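Local coordinates for protein Ika8 (Synthetic construct, PDB 6G6O) that forms a computationally designed, symmetrical eight-bladed beta-propeller of WD40-type repeats, at residues 21-25 and 26-30. Residues are numbered along the deposited sequence; the frame is centred on the assembly and turned at random.
Sequences LAFSK and NIVVS
F23 lies against V28 across a beta hairpin with a two-residue loop, part of one blade of a WD40-type propeller. Strands 21-24 and 27-30 run antiparallel, joined by a type II' turn from S24 to I27. The packed part is the strand body. A22 and V29 form a hydrogen-bonded pair, with A22 N to V29 O at 2.9 Å and the return bond from V29 N to A22 O equally long. On the face of L21, F23 and V28, V28 touches both L21 and F23 with its two methyls. V28 CG1 meets L21 CD1 at 4.0 Å. V28 CG2 comes at the F23 ring obliquely, 3.6 Å from F23 CD1. The other face, with A22, V29 and I27, packs on F63 of strand 58-64. S30 OG turns to W40 NE1 in a hydrogen bond.

The turn end is looser. K25 is exposed, and its chain runs beside I27, with K25 NZ 4.1 Å from I27 CD1. NZ also makes a weak hydrogen bond to N66. N26 has CG anti to its carbonyl carbon (chi1 -78°), which lays the amide back beside the K25 carbonyl. The N26 side chain also touches L43. A glycine here, with no side chain against the K25 carbonyl or L43, would probably leave the turn freer to move. Beside the turn, I27 O accepts the hydrogen bond from S24 N and also sits in the plane of the F23 ring, at its edge, 3.2 Å from F23 CD1.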
ATOM      1  N   LEU A  21      -5.643  -0.725   5.979  1.00 16.29           N
ATOM      2  CA  LEU A  21      -5.862  -2.135   6.273  1.00 17.04           C
ATOM      3  C   LEU A  21      -4.522  -2.847   6.342  1.00 13.97           C
ATOM      4  O   LEU A  21      -3.688  -2.691   5.447  1.00 23.07           O
ATOM      5  CB  LEU A  21      -6.759  -2.780   5.208  1.00 23.94           C
ATOM      6  CG  LEU A  21      -7.341  -4.170   5.470  1.00 20.78           C
ATOM      7  CD1 LEU A  21      -8.273  -4.153   6.672  1.00 18.81           C
ATOM      8  CD2 LEU A  21      -8.069  -4.670   4.233  1.00 12.97           C
ATOM      9  N   ALA A  22      -4.325  -3.627   7.402  1.00 18.18           N
ATOM     10  CA  ALA A  22      -3.118  -4.418   7.581  1.00 18.47           C
ATOM     11  C   ALA A  22      -3.508  -5.803   8.076  1.00 15.94           C
ATOM     12  O   ALA A  22      -4.481  -5.960   8.817  1.00 18.83           O
ATOM     13  CB  ALA A  22      -2.147  -3.752   8.561  1.00 14.51           C
ATOM     14  N   PHE A  23      -2.735  -6.807   7.665  1.00 13.23           N
ATOM     15  CA  PHE A  23      -3.071  -8.201   7.930  1.00 18.67           C
ATOM     16  C   PHE A  23      -1.794  -8.991   8.172  1.00 15.98           C
ATOM     17  O   PHE A  23      -0.944  -9.085   7.283  1.00 21.16           O
ATOM     18  CB  PHE A  23      -3.863  -8.797   6.761  1.00 17.10           C
ATOM     19  CG  PHE A  23      -4.233 -10.240   6.946  1.00 21.59           C
ATOM     20  CD1 PHE A  23      -4.548 -10.737   8.200  1.00 20.91           C
ATOM     21  CD2 PHE A  23      -4.278 -11.098   5.860  1.00 15.98           C
ATOM     22  CE1 PHE A  23      -4.887 -12.062   8.369  1.00 20.20           C
ATOM     23  CE2 PHE A  23      -4.622 -12.424   6.023  1.00 21.25           C
ATOM     24  CZ  PHE A  23      -4.928 -12.906   7.279  1.00 20.59           C
ATOM     25  N   SER A  24      -1.670  -9.566   9.367  1.00 21.09           N
ATOM     26  CA  SER A  24      -0.517 -10.378   9.731  1.00 26.33           C
ATOM     27  C   SER A  24      -0.974 -11.525  10.620  1.00 30.81           C
ATOM     28  O   SER A  24      -1.753 -11.314  11.555  1.00 36.38           O
ATOM     29  CB  SER A  24       0.548  -9.539  10.448  1.00 26.71           C
ATOM     30  OG  SER A  24       1.666 -10.328  10.815  1.00 35.55           O
ATOM     31  N   LYS A  25      -0.480 -12.731  10.326  1.00 29.33           N
ATOM     32  CA  LYS A  25      -0.822 -13.961  11.052  1.00 34.09           C
ATOM     33  C   LYS A  25      -2.327 -14.170  10.941  1.00 27.06           C
ATOM     34  O   LYS A  25      -2.821 -14.376   9.819  1.00 29.43           O
ATOM     35  CB  LYS A  25      -0.270 -13.884  12.478  1.00 32.08           C
ATOM     36  CG  LYS A  25       1.128 -13.299  12.593  1.00 35.04           C
ATOM     37  CD  LYS A  25       1.469 -13.007  14.045  1.00 48.59           C
ATOM     38  CE  LYS A  25       0.351 -12.232  14.728  1.00 43.86           C
ATOM     39  NZ  LYS A  25       0.427 -12.327  16.212  1.00 41.66           N
ATOM     40  N   ASN A  26      -3.082 -14.145  12.037  1.00 24.16           N
ATOM     41  CA  ASN A  26      -4.536 -14.248  12.004  1.00 28.25           C
ATOM     42  C   ASN A  26      -5.178 -13.016  12.630  1.00 29.08           C
ATOM     43  O   ASN A  26      -6.274 -13.089  13.190  1.00 29.92           O
ATOM     44  CB  ASN A  26      -5.007 -15.520  12.709  1.00 30.18           C
ATOM     45  CG  ASN A  26      -4.830 -16.759  11.852  1.00 32.14           C
ATOM     46  OD1 ASN A  26      -4.094 -17.677  12.214  1.00 40.32           O
ATOM     47  ND2 ASN A  26      -5.504 -16.791  10.709  1.00 32.94           N
ATOM     48  N   ILE A  27      -4.496 -11.878  12.544  1.00 22.78           N
ATOM     49  CA  ILE A  27      -4.958 -10.624  13.121  1.00 21.45           C
ATOM     50  C   ILE A  27      -5.111  -9.607  12.002  1.00 19.71           C
ATOM     51  O   ILE A  27      -4.246  -9.498  11.126  1.00 23.56           O
ATOM     52  CB  ILE A  27      -3.986 -10.109  14.204  1.00 23.29           C
ATOM     53  CG1 ILE A  27      -4.012 -11.032  15.424  1.00 33.84           C
ATOM     54  CG2 ILE A  27      -4.328  -8.682  14.602  1.00 21.39           C
ATOM     55  CD1 ILE A  27      -3.256 -10.493  16.619  1.00 32.93           C
ATOM     56  N   VAL A  28      -6.220  -8.874  12.025  1.00 22.98           N
ATOM     57  CA  VAL A  28      -6.488  -7.808  11.070  1.00 16.35           C
ATOM     58  C   VAL A  28      -6.549  -6.494  11.834  1.00 18.23           C
ATOM     59  O   VAL A  28      -7.223  -6.402  12.867  1.00 15.72           O
ATOM     60  CB  VAL A  28      -7.795  -8.056  10.293  1.00 16.62           C
ATOM     61  CG1 VAL A  28      -8.280  -6.774   9.631  1.00 21.89           C
ATOM     62  CG2 VAL A  28      -7.591  -9.139   9.250  1.00 20.79           C
ATOM     63  N   VAL A  29      -5.835  -5.488  11.337  1.00 18.89           N
ATOM     64  CA  VAL A  29      -5.887  -4.133  11.873  1.00 15.60           C
ATOM     65  C   VAL A  29      -6.514  -3.245  10.808  1.00  9.93           C
ATOM     66  O   VAL A  29      -6.026  -3.185   9.674  1.00 18.20           O
ATOM     67  CB  VAL A  29      -4.495  -3.620  12.272  1.00 16.07           C
ATOM     68  CG1 VAL A  29      -4.605  -2.271  12.964  1.00 13.72           C
ATOM     69  CG2 VAL A  29      -3.796  -4.627  13.168  1.00 18.32           C
ATOM     70  N   SER A  30      -7.595  -2.563  11.167  1.00 11.50           N
ATOM     71  CA  SER A  30      -8.310  -1.699  10.241  1.00 13.63           C
ATOM     72  C   SER A  30      -8.411  -0.295  10.817  1.00 13.58           C
ATOM     73  O   SER A  30      -8.631  -0.120  12.019  1.00 17.97           O
ATOM     74  CB  SER A  30      -9.710  -2.249   9.942  1.00 17.90           C
ATOM     75  OG  SER A  30     -10.533  -2.207  11.093  1.00 15.85           O
TER